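Local coordinates for protein oligogalacturonate lyase (Yersinia enterocolitica subsp. enterocolitica, PDB 3PE7) that is an oligogalacturonate lyase that probably cleaves its substrate by beta-elimination in the cytoplasm, using a seven-bladed beta-propeller that holds a manganese ion and calcium ions, at residues Gln40-Arg45 against Gly86-Asp92; Gly47-Phe52 against Tyr63-Asn68; Ala132-Lys138 against Tyr195-Asp200; Thr76-Asn82 against Leu95-Asp100. The contacts are given in a common frame with arbitrary orientation. Numbering follows the deposited sequence.

Interaction 1: Gln40-Arg45 against Gly86-Asp92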
# COMPACT_ATOMS: atom_id res chain seq x y z
N GLN A 40 -4.36 0.74 -0.92
CA GLN A 40 -5.08 1.13 -2.16
C GLN A 40 -6.20 0.14 -2.47
O GLN A 40 -6.00 -1.09 -2.41
CB GLN A 40 -4.13 1.25 -3.37
CG GLN A 40 -2.99 2.30 -3.25
CD GLN A 40 -3.48 3.74 -3.45
OE1 GLN A 40 -3.00 4.45 -4.36
NE2 GLN A 40 -4.42 4.19 -2.62
N LYS A 41 -7.39 0.65 -2.82
CA LYS A 41 -8.52 -0.24 -3.12
C LYS A 41 -8.25 -1.18 -4.29
O LYS A 41 -7.92 -0.71 -5.40
CB LYS A 41 -9.81 0.57 -3.37
CG LYS A 41 -11.00 -0.30 -3.75
CD LYS A 41 -12.24 0.56 -3.97
CE LYS A 41 -13.35 -0.28 -4.60
NZ LYS A 41 -14.59 0.56 -4.85
N CYS A 42 -8.37 -2.49 -4.05
CA CYS A 42 -8.24 -3.50 -5.11
C CYS A 42 -9.43 -4.44 -5.29
O CYS A 42 -9.56 -5.05 -6.33
CB CYS A 42 -6.96 -4.35 -4.96
SG CYS A 42 -6.82 -5.23 -3.36
N PHE A 43 -10.27 -4.59 -4.26
CA PHE A 43 -11.50 -5.36 -4.39
C PHE A 43 -12.65 -4.43 -4.74
O PHE A 43 -12.73 -3.34 -4.21
CB PHE A 43 -11.85 -6.06 -3.08
CG PHE A 43 -10.98 -7.22 -2.76
CD1 PHE A 43 -11.25 -8.47 -3.32
CD2 PHE A 43 -9.92 -7.07 -1.87
CE1 PHE A 43 -10.44 -9.58 -2.99
CE2 PHE A 43 -9.09 -8.16 -1.57
CZ PHE A 43 -9.36 -9.41 -2.11
N THR A 44 -13.55 -4.88 -5.61
CA THR A 44 -14.81 -4.15 -5.81
C THR A 44 -15.63 -4.23 -4.51
O THR A 44 -15.38 -5.08 -3.67
CB THR A 44 -15.61 -4.66 -7.03
OG1 THR A 44 -15.82 -6.08 -6.95
CG2 THR A 44 -14.87 -4.33 -8.31
N ARG A 45 -16.60 -3.34 -4.36
CA ARG A 45 -17.33 -3.24 -3.09
C ARG A 45 -18.01 -4.54 -2.66
O ARG A 45 -18.05 -4.85 -1.47
CB ARG A 45 -18.35 -2.10 -3.16
CG ARG A 45 -17.70 -0.73 -3.19
CD ARG A 45 -18.75 0.37 -3.49
NE ARG A 45 -19.35 0.20 -4.80
CZ ARG A 45 -20.29 1.01 -5.28
NH1 ARG A 45 -20.73 2.03 -4.54
NH2 ARG A 45 -20.81 0.79 -6.48
N GLY A 86 -1.77 1.44 -8.17
CA GLY A 86 -3.09 1.60 -8.79
C GLY A 86 -4.22 1.30 -7.83
O GLY A 86 -4.05 0.53 -6.89
N PHE A 87 -5.37 1.91 -8.08
CA PHE A 87 -6.54 1.70 -7.23
C PHE A 87 -7.84 1.79 -8.04
O PHE A 87 -7.90 2.43 -9.09
CB PHE A 87 -6.56 2.68 -6.06
CG PHE A 87 -6.63 4.14 -6.48
CD1 PHE A 87 -7.87 4.78 -6.58
CD2 PHE A 87 -5.47 4.86 -6.74
CE1 PHE A 87 -7.94 6.15 -6.95
CE2 PHE A 87 -5.52 6.23 -7.11
CZ PHE A 87 -6.75 6.87 -7.21
N LEU A 88 -8.86 1.12 -7.54
CA LEU A 88 -10.20 1.22 -8.09
C LEU A 88 -10.92 2.42 -7.50
O LEU A 88 -10.72 2.78 -6.34
CB LEU A 88 -11.00 -0.05 -7.77
CG LEU A 88 -10.43 -1.35 -8.35
CD1 LEU A 88 -11.33 -2.56 -7.90
CD2 LEU A 88 -10.31 -1.23 -9.86
N SER A 89 -11.78 3.04 -8.31
CA SER A 89 -12.61 4.14 -7.83
C SER A 89 -13.65 3.60 -6.83
O SER A 89 -13.96 2.40 -6.84
CB SER A 89 -13.32 4.81 -9.01
OG SER A 89 -14.11 3.88 -9.73
N PRO A 90 -14.24 4.49 -6.00
CA PRO A 90 -15.29 4.04 -5.08
C PRO A 90 -16.43 3.29 -5.75
O PRO A 90 -16.90 2.26 -5.22
CB PRO A 90 -15.78 5.35 -4.42
CG PRO A 90 -14.58 6.26 -4.45
CD PRO A 90 -13.83 5.89 -5.74
N ASP A 91 -16.85 3.76 -6.93
CA ASP A 91 -17.97 3.16 -7.64
C ASP A 91 -17.62 1.91 -8.46
O ASP A 91 -18.47 1.37 -9.18
CB ASP A 91 -18.70 4.23 -8.49
CG ASP A 91 -19.41 5.28 -7.64
OD1 ASP A 91 -19.77 4.98 -6.47
OD2 ASP A 91 -19.62 6.41 -8.15
N ASP A 92 -16.38 1.44 -8.35
CA ASP A 92 -15.96 0.22 -9.09
C ASP A 92 -15.94 0.36 -10.61
O ASP A 92 -15.92 -0.65 -11.33
CB ASP A 92 -16.84 -0.99 -8.71
CG ASP A 92 -16.84 -1.27 -7.23
OD1 ASP A 92 -15.79 -1.07 -6.57
OD2 ASP A 92 -17.90 -1.67 -6.70
O HOH W 1 -20.49 -1.36 -8.23
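This contact joins two neighbouring blades of the beta-propeller through a salt-bridge network at the rim of a largely buried joint. The loop 40-45 leads into strand 49-54 of one blade. Residues 86-92 hold the short inner strand 87-88 of the next blade and the type I turn Ser89-Asp92 that follows it. One backbone hydrogen bond crosses the joint: Leu88 N donates to Lys41 O at 3.0 Å. Lys41 is fully extended and lies along the other segment. Its NZ reaches the turn, where it bonds Asp92 OD1 at 2.7 Å as a salt bridge and Ser89 O at 2.8 Å. Asp92 also receives Arg45. Arg45 NE pairs with Asp92 OD2 at 3.0 Å, and the backbone Arg45 N donates to the same Asp92 OD2 at 3.2 Å. A water bridges Arg45 NH2 and Asp92 OD2. So one carboxylate holds two basic side chains and a backbone NH. Beneath the charges, Leu88 CD1 packs on Thr44 CG2 at 4.0 Å. Thr44 OG1 turns to Lys49 N and Asp46 within its own blade. The Phe87 ring meets that of Phe96, the planes about 15° apart. The arrangement is a blade-to-blade joint of a seven-bladed propeller.

Interaction 2: Gly47-Phe52 against Tyr63-Asn68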
# COMPACT_ATOMS: atom_id res chain seq x y z
N GLY A 47 -16.92 -7.49 -3.28
CA GLY A 47 -15.89 -8.51 -3.07
C GLY A 47 -15.74 -9.50 -4.21
O GLY A 47 -15.00 -10.48 -4.07
N SER A 48 -16.40 -9.26 -5.34
CA SER A 48 -16.44 -10.26 -6.41
C SER A 48 -15.33 -10.14 -7.44
O SER A 48 -15.09 -11.07 -8.19
CB SER A 48 -17.81 -10.28 -7.13
OG SER A 48 -18.01 -9.10 -7.89
N LYS A 49 -14.72 -8.97 -7.52
CA LYS A 49 -13.65 -8.75 -8.50
C LYS A 49 -12.41 -8.18 -7.84
O LYS A 49 -12.50 -7.48 -6.82
CB LYS A 49 -14.15 -7.88 -9.65
CG LYS A 49 -15.19 -8.62 -10.55
CD LYS A 49 -15.91 -7.65 -11.47
CE LYS A 49 -17.04 -8.36 -12.21
NZ LYS A 49 -18.05 -8.92 -11.25
N LEU A 50 -11.24 -8.50 -8.40
CA LEU A 50 -9.96 -8.13 -7.78
C LEU A 50 -8.95 -7.61 -8.80
O LEU A 50 -8.63 -8.29 -9.77
CB LEU A 50 -9.37 -9.34 -7.03
CG LEU A 50 -7.96 -9.22 -6.45
CD1 LEU A 50 -7.90 -8.13 -5.37
CD2 LEU A 50 -7.49 -10.56 -5.89
N LEU A 51 -8.47 -6.39 -8.57
CA LEU A 51 -7.39 -5.76 -9.33
C LEU A 51 -6.04 -6.35 -8.90
O LEU A 51 -5.77 -6.45 -7.70
CB LEU A 51 -7.36 -4.27 -8.99
CG LEU A 51 -6.29 -3.42 -9.71
CD1 LEU A 51 -6.62 -3.29 -11.20
CD2 LEU A 51 -6.18 -2.05 -9.07
N PHE A 52 -5.21 -6.68 -9.88
CA PHE A 52 -3.85 -7.18 -9.60
C PHE A 52 -2.89 -6.91 -10.77
O PHE A 52 -3.29 -6.47 -11.85
CB PHE A 52 -3.86 -8.67 -9.21
CG PHE A 52 -4.08 -9.61 -10.35
CD1 PHE A 52 -3.00 -10.29 -10.90
CD2 PHE A 52 -5.37 -9.85 -10.87
CE1 PHE A 52 -3.17 -11.19 -11.97
CE2 PHE A 52 -5.57 -10.75 -11.94
CZ PHE A 52 -4.47 -11.42 -12.50
N TYR A 63 -4.66 -6.31 -14.34
CA TYR A 63 -5.71 -7.25 -14.68
C TYR A 63 -6.84 -7.12 -13.68
O TYR A 63 -6.61 -6.72 -12.54
CB TYR A 63 -5.18 -8.69 -14.63
CG TYR A 63 -4.19 -8.97 -15.72
CD1 TYR A 63 -4.57 -9.64 -16.88
CD2 TYR A 63 -2.87 -8.54 -15.60
CE1 TYR A 63 -3.65 -9.87 -17.92
CE2 TYR A 63 -1.95 -8.75 -16.63
CZ TYR A 63 -2.35 -9.43 -17.78
OH TYR A 63 -1.44 -9.63 -18.79
N LEU A 64 -8.07 -7.43 -14.11
CA LEU A 64 -9.18 -7.55 -13.17
C LEU A 64 -9.63 -9.00 -13.15
O LEU A 64 -10.03 -9.56 -14.19
CB LEU A 64 -10.35 -6.62 -13.56
CG LEU A 64 -11.44 -6.47 -12.50
CD1 LEU A 64 -10.96 -5.60 -11.34
CD2 LEU A 64 -12.69 -5.84 -13.12
N LEU A 65 -9.56 -9.61 -11.98
CA LEU A 65 -9.91 -11.02 -11.82
C LEU A 65 -11.34 -11.14 -11.29
O LEU A 65 -11.67 -10.57 -10.23
CB LEU A 65 -8.93 -11.70 -10.85
CG LEU A 65 -9.18 -13.14 -10.40
CD1 LEU A 65 -9.34 -14.11 -11.57
CD2 LEU A 65 -8.06 -13.61 -9.46
N ASP A 66 -12.18 -11.86 -12.04
CA ASP A 66 -13.53 -12.20 -11.57
C ASP A 66 -13.39 -13.44 -10.70
O ASP A 66 -13.04 -14.51 -11.18
CB ASP A 66 -14.48 -12.44 -12.74
CG ASP A 66 -15.93 -12.63 -12.30
OD1 ASP A 66 -16.18 -13.41 -11.36
OD2 ASP A 66 -16.82 -12.00 -12.91
N LEU A 67 -13.65 -13.29 -9.40
CA LEU A 67 -13.38 -14.37 -8.44
C LEU A 67 -14.40 -15.50 -8.50
O LEU A 67 -14.16 -16.59 -7.98
CB LEU A 67 -13.26 -13.82 -7.02
CG LEU A 67 -12.10 -12.83 -6.78
CD1 LEU A 67 -12.33 -12.12 -5.45
CD2 LEU A 67 -10.76 -13.53 -6.78
N ASN A 68 -15.53 -15.24 -9.15
CA ASN A 68 -16.56 -16.27 -9.32
C ASN A 68 -16.30 -17.08 -10.58
O ASN A 68 -16.43 -18.30 -10.61
CB ASN A 68 -17.94 -15.62 -9.35
CG ASN A 68 -18.35 -15.05 -8.00
OD1 ASN A 68 -18.69 -13.87 -7.89
ND2 ASN A 68 -18.29 -15.87 -6.97
O HOH W 2 -18.20 -11.93 -10.28
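This is an antiparallel beta hairpin pairing, between strands 49-54 and 61-66 of one propeller blade. The short strand axes run at 153° and come within 4.5 Å. Leu50 and Leu65 form a hydrogen-bonded pair, with Leu50 N to Leu65 O at 2.8 Å and Leu65 N to Leu50 O at 2.7 Å. Phe52 and Tyr63 form the next one, with Phe52 N to Tyr63 O at 3.0 Å and Tyr63 N to Phe52 O at 2.8 Å. Past the strand end, Leu67 N still bonds Ser48 O at 2.9 Å. Lys49-Asp66 and Leu51-Leu64 are non-hydrogen-bonded pairs. The face with Leu50, Phe52, Tyr63 and Leu65 is buried. There Tyr63 CB sits over the Phe52 ring, 3.8 Å from its centroid, in a CH-pi contact. The two rings are near parallel but barely overlap. On the other face, Lys49 NZ makes a long salt bridge to Asp66 OD2 at 3.7 Å. A water joins Lys49 NZ, Asp66 OD1 and Asn68 OD1. Asp66 OD1 also accepts from Asn68 N at 2.9 Å, an Asx turn that bends the chain out of the strand. Strand 71-74 flanks 61-66, and strand 33-34 flanks 49-54. Leu50 and Phe52 pack on Leu377 of strand 376-381, in the adjoining blade.

Interaction 3: Ala132-Lys138 against Tyr195-Asp200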
# COMPACT_ATOMS: atom_id res chain seq x y z
N ALA A 132 -6.00 9.00 -3.47
CA ALA A 132 -7.23 9.79 -3.64
C ALA A 132 -7.90 10.11 -2.31
O ALA A 132 -7.69 9.43 -1.31
CB ALA A 132 -8.20 9.08 -4.57
N ASN A 133 -8.71 11.16 -2.33
CA ASN A 133 -9.67 11.39 -1.25
C ASN A 133 -10.83 10.38 -1.33
O ASN A 133 -10.97 9.66 -2.32
CB ASN A 133 -10.16 12.84 -1.30
CG ASN A 133 -10.99 13.16 -2.55
OD1 ASN A 133 -10.89 12.49 -3.57
ND2 ASN A 133 -11.83 14.18 -2.46
N SER A 134 -11.64 10.30 -0.28
CA SER A 134 -12.71 9.29 -0.26
C SER A 134 -13.70 9.46 -1.40
O SER A 134 -14.19 8.47 -1.95
CB SER A 134 -13.43 9.33 1.09
OG SER A 134 -12.56 8.92 2.13
N ASP A 135 -13.98 10.72 -1.76
CA ASP A 135 -14.88 11.04 -2.86
C ASP A 135 -14.32 10.73 -4.26
O ASP A 135 -15.06 10.71 -5.25
CB ASP A 135 -15.33 12.50 -2.76
CG ASP A 135 -16.35 12.73 -1.64
OD1 ASP A 135 -17.03 11.76 -1.24
OD2 ASP A 135 -16.48 13.88 -1.19
N CYS A 136 -13.01 10.48 -4.31
CA CYS A 136 -12.27 10.24 -5.56
C CYS A 136 -12.46 11.42 -6.53
O CYS A 136 -12.83 11.23 -7.70
CB CYS A 136 -12.63 8.89 -6.18
SG CYS A 136 -11.35 8.25 -7.30
N THR A 137 -12.22 12.62 -6.01
CA THR A 137 -12.27 13.85 -6.81
C THR A 137 -10.94 14.58 -6.82
O THR A 137 -10.73 15.49 -7.65
CB THR A 137 -13.38 14.82 -6.31
OG1 THR A 137 -13.16 15.16 -4.93
CG2 THR A 137 -14.76 14.21 -6.50
N LYS A 138 -10.04 14.19 -5.91
CA LYS A 138 -8.72 14.82 -5.73
C LYS A 138 -7.66 13.76 -5.40
O LYS A 138 -8.00 12.71 -4.86
CB LYS A 138 -8.73 15.85 -4.59
CG LYS A 138 -9.54 17.13 -4.90
CD LYS A 138 -9.65 18.02 -3.68
CE LYS A 138 -10.72 17.49 -2.74
NZ LYS A 138 -11.03 18.44 -1.63
N TYR A 195 -4.57 11.38 2.04
CA TYR A 195 -5.80 12.05 2.50
C TYR A 195 -6.40 11.26 3.67
O TYR A 195 -6.47 10.03 3.60
CB TYR A 195 -6.85 12.11 1.38
CG TYR A 195 -6.88 13.40 0.59
CD1 TYR A 195 -6.58 13.41 -0.78
CD2 TYR A 195 -7.24 14.61 1.20
CE1 TYR A 195 -6.63 14.61 -1.52
CE2 TYR A 195 -7.29 15.78 0.49
CZ TYR A 195 -6.98 15.78 -0.87
OH TYR A 195 -7.05 16.96 -1.56
N ARG A 196 -6.86 11.95 4.71
CA ARG A 196 -7.65 11.29 5.76
C ARG A 196 -8.99 10.88 5.15
O ARG A 196 -9.69 11.72 4.58
CB ARG A 196 -7.90 12.25 6.93
CG ARG A 196 -8.72 11.59 8.06
CD ARG A 196 -8.85 12.55 9.25
NE ARG A 196 -9.60 11.96 10.37
CZ ARG A 196 -10.09 12.67 11.38
NH1 ARG A 196 -10.73 12.07 12.38
NH2 ARG A 196 -9.95 14.00 11.40
N PRO A 197 -9.35 9.58 5.24
CA PRO A 197 -10.67 9.19 4.74
C PRO A 197 -11.78 10.06 5.35
O PRO A 197 -11.80 10.28 6.57
CB PRO A 197 -10.81 7.74 5.20
CG PRO A 197 -9.41 7.22 5.23
CD PRO A 197 -8.59 8.41 5.73
N TYR A 198 -12.68 10.55 4.49
CA TYR A 198 -13.87 11.36 4.88
C TYR A 198 -13.54 12.71 5.50
O TYR A 198 -14.43 13.36 6.09
CB TYR A 198 -14.83 10.53 5.76
CG TYR A 198 -15.05 9.15 5.17
CD1 TYR A 198 -15.84 8.99 4.03
CD2 TYR A 198 -14.42 8.03 5.70
CE1 TYR A 198 -16.01 7.73 3.47
CE2 TYR A 198 -14.58 6.78 5.15
CZ TYR A 198 -15.37 6.63 4.04
OH TYR A 198 -15.54 5.38 3.49
N ASP A 199 -12.28 13.14 5.38
CA ASP A 199 -11.87 14.47 5.86
C ASP A 199 -10.80 15.05 4.93
O ASP A 199 -9.60 14.95 5.20
CB ASP A 199 -11.37 14.39 7.31
CG ASP A 199 -10.86 15.72 7.85
OD1 ASP A 199 -11.29 16.79 7.34
OD2 ASP A 199 -10.04 15.71 8.80
N ASP A 200 -11.24 15.65 3.84
CA ASP A 200 -10.31 16.30 2.89
C ASP A 200 -9.46 17.40 3.49
O ASP A 200 -8.44 17.76 2.92
CB ASP A 200 -11.06 16.84 1.68
CG ASP A 200 -11.70 15.76 0.84
OD1 ASP A 200 -12.22 16.13 -0.22
OD2 ASP A 200 -11.69 14.57 1.23
O HOH W 3 -8.66 8.57 1.37
O HOH W 4 -10.72 12.07 1.99
O HOH W 5 -13.64 12.92 0.17
O HOH W 6 -14.81 15.94 -1.09
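Two beta turns from neighbouring blades of the propeller meet here. One is the type I turn Asn133-Cys136, and the other is the type II turn Arg196-Asp199. Asn133 takes chi1 p, which folds its amide back over its own turn. Its OD1 accepts from Thr137 N at 2.8 Å and from Lys138 N at 3.0 Å. Its ND2 donates across to Asp200 OD1 at 3.0 Å. Tyr195, with chi1 at -96° between the usual wells, lays its ring face against Asn133 CB, 3.9 Å from the ring centroid, in a CH-pi contact. Lys138 bends at chi3 (m), and its NZ makes a salt bridge to Asp200 OD1 at 3.0 Å. Glu223 also binds Lys138 NZ and Tyr195 OH. Asp200 OD2 reaches the first turn through two waters, bound to Ser134 N and Asp135 N. Tyr198, at positive phi, swings its ring over Ser134 and meets Tyr292 by its hydroxyl. Ser134 (chi1 m) presents OG to the second turn, where it accepts from Tyr198 N at 2.9 Å.

Interaction 4: Thr76-Asn82 against Leu95-Asp100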
# COMPACT_ATOMS: atom_id res chain seq x y z
N THR A 76 -4.59 -3.04 -18.89
CA THR A 76 -3.61 -2.11 -19.46
C THR A 76 -2.58 -2.92 -20.27
O THR A 76 -2.45 -4.14 -20.09
CB THR A 76 -2.92 -1.26 -18.37
OG1 THR A 76 -2.13 -2.11 -17.51
CG2 THR A 76 -3.93 -0.49 -17.52
N GLU A 77 -1.87 -2.24 -21.17
CA GLU A 77 -0.86 -2.89 -21.98
C GLU A 77 0.34 -1.98 -22.18
O GLU A 77 0.25 -0.75 -22.01
CB GLU A 77 -1.47 -3.33 -23.32
CG GLU A 77 -1.98 -2.18 -24.19
CD GLU A 77 -2.67 -2.65 -25.48
OE1 GLU A 77 -2.97 -3.85 -25.63
OE2 GLU A 77 -2.92 -1.79 -26.36
N GLY A 78 1.47 -2.58 -22.53
CA GLY A 78 2.69 -1.82 -22.77
C GLY A 78 3.69 -1.92 -21.64
O GLY A 78 3.45 -2.61 -20.65
N ARG A 79 4.81 -1.21 -21.77
CA ARG A 79 5.97 -1.46 -20.89
C ARG A 79 6.20 -0.56 -19.66
O ARG A 79 7.15 -0.81 -18.89
CB ARG A 79 7.26 -1.50 -21.75
CG ARG A 79 7.25 -2.65 -22.77
N GLY A 80 5.37 0.44 -19.45
CA GLY A 80 5.63 1.42 -18.39
C GLY A 80 4.63 1.51 -17.25
O GLY A 80 4.52 2.56 -16.63
N ASP A 81 3.90 0.43 -16.97
CA ASP A 81 2.91 0.49 -15.88
C ASP A 81 3.57 0.34 -14.53
O ASP A 81 4.41 -0.55 -14.35
CB ASP A 81 1.86 -0.62 -16.00
CG ASP A 81 1.04 -0.54 -17.27
OD1 ASP A 81 1.07 0.51 -17.95
OD2 ASP A 81 0.38 -1.55 -17.58
N ASN A 82 3.19 1.18 -13.58
CA ASN A 82 3.50 0.91 -12.19
C ASN A 82 2.30 0.15 -11.66
O ASN A 82 1.21 0.71 -11.51
CB ASN A 82 3.69 2.20 -11.40
CG ASN A 82 3.96 1.96 -9.93
OD1 ASN A 82 3.28 1.16 -9.28
ND2 ASN A 82 4.94 2.68 -9.39
N LEU A 95 -10.16 2.44 -13.01
CA LEU A 95 -8.84 2.20 -12.44
C LEU A 95 -8.00 3.46 -12.62
O LEU A 95 -7.98 4.04 -13.70
CB LEU A 95 -8.15 1.04 -13.14
CG LEU A 95 -6.62 0.93 -13.08
CD1 LEU A 95 -6.14 0.56 -11.67
CD2 LEU A 95 -6.17 -0.10 -14.10
N PHE A 96 -7.32 3.89 -11.55
CA PHE A 96 -6.31 4.96 -11.64
C PHE A 96 -4.93 4.36 -11.42
O PHE A 96 -4.74 3.55 -10.51
CB PHE A 96 -6.56 6.04 -10.59
CG PHE A 96 -7.80 6.85 -10.83
CD1 PHE A 96 -9.03 6.42 -10.33
CD2 PHE A 96 -7.74 8.03 -11.57
CE1 PHE A 96 -10.20 7.18 -10.56
CE2 PHE A 96 -8.90 8.80 -11.80
CZ PHE A 96 -10.13 8.37 -11.30
N TYR A 97 -3.97 4.75 -12.26
CA TYR A 97 -2.60 4.25 -12.11
C TYR A 97 -1.64 5.20 -12.83
O TYR A 97 -2.07 6.06 -13.59
CB TYR A 97 -2.48 2.83 -12.69
CG TYR A 97 -2.40 2.80 -14.20
CD1 TYR A 97 -3.54 2.99 -14.99
CD2 TYR A 97 -1.18 2.57 -14.86
CE1 TYR A 97 -3.47 2.95 -16.39
CE2 TYR A 97 -1.11 2.55 -16.26
CZ TYR A 97 -2.25 2.74 -17.01
OH TYR A 97 -2.19 2.72 -18.40
N VAL A 98 -0.35 5.02 -12.58
CA VAL A 98 0.68 5.84 -13.22
C VAL A 98 1.41 5.05 -14.32
O VAL A 98 1.89 3.93 -14.12
CB VAL A 98 1.70 6.38 -12.21
CG1 VAL A 98 2.79 7.23 -12.94
CG2 VAL A 98 1.02 7.20 -11.13
N LYS A 99 1.48 5.67 -15.50
CA LYS A 99 2.16 5.10 -16.65
C LYS A 99 3.39 5.95 -16.96
O LYS A 99 3.33 7.19 -16.92
CB LYS A 99 1.23 5.08 -17.85
CG LYS A 99 1.61 4.05 -18.94
CD LYS A 99 1.00 4.41 -20.29
CE LYS A 99 -0.47 4.81 -20.19
NZ LYS A 99 -1.17 4.82 -21.52
N ASP A 100 4.50 5.26 -17.23
CA ASP A 100 5.76 5.89 -17.60
C ASP A 100 6.28 6.88 -16.58
O ASP A 100 6.95 7.86 -16.92
CB ASP A 100 5.67 6.51 -19.02
CG ASP A 100 5.56 5.45 -20.09
OD1 ASP A 100 6.22 4.40 -19.96
OD2 ASP A 100 4.79 5.65 -21.05
O HOH W 7 -0.19 1.41 -20.06
O HOH W 8 4.81 4.33 -14.04
O HOH W 9 0.42 3.29 -10.41
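Two backbone hydrogen bonds fasten the loop 76-82 to strand 94-99. Asp100 N donates to Gly80 O at 2.8 Å, and Asn82 N donates to Val98 O at 3.1 Å. Both acceptors also take a bond from one shared water, at 3.2 Å from Gly80 O and 2.9 Å from Val98 O. A second water accepts from Val98 N at 2.9 Å and donates to Asn82 O, also at 2.9 Å. It bridges the backbones where they part. Asp81 and Lys99 form a single beta bridge, not a full strand pairing. The loop is a blade-to-blade crossing of the seven-bladed propeller: it leaves strand 71-74 of one blade and comes against strand 94-99 of the next. A side chain at Gly80 would run into Asp100 OD1. Within the loop, Thr76 OG1 donates to Asp81 OD2 at 2.6 Å, and Thr76 OG1 also bonds Tyr62 N. Thr76 CG2 packs against Tyr97 CE1 at 3.6 Å. Tyr97 OH has Glu114 as its partner and accepts from a water at 2.9 Å. That water lies 2.6 Å from Asp81 OD1. Asn82 O accepts from Tyr62 OH, and Asn82 OD1 from the backbone NH groups of Phe84 and Gly85.

The four contacts follow successive propeller blades. Interaction 2 is a hairpin within one blade. Interactions 1 and 4 tie that blade to the next, whose strands 87-88 and 94-99 are neighbours in one sheet. Interaction 3 joins the two blades after that. Along the chain, interaction 2 falls between the segments of interaction 1, while interactions 1 and 4 alternate. Interaction 3 opens last. Interactions 1 and 2 have centres 10 Å apart and share the probable hydrogen bond between Cys42 O and Leu51 N. Interactions 2 and 3, with centres 24 Å apart, do not touch. Phe87, Phe96 and Cys136 pack together, linking interactions 1, 4 and 3. These three contacts between blades thus touch one another.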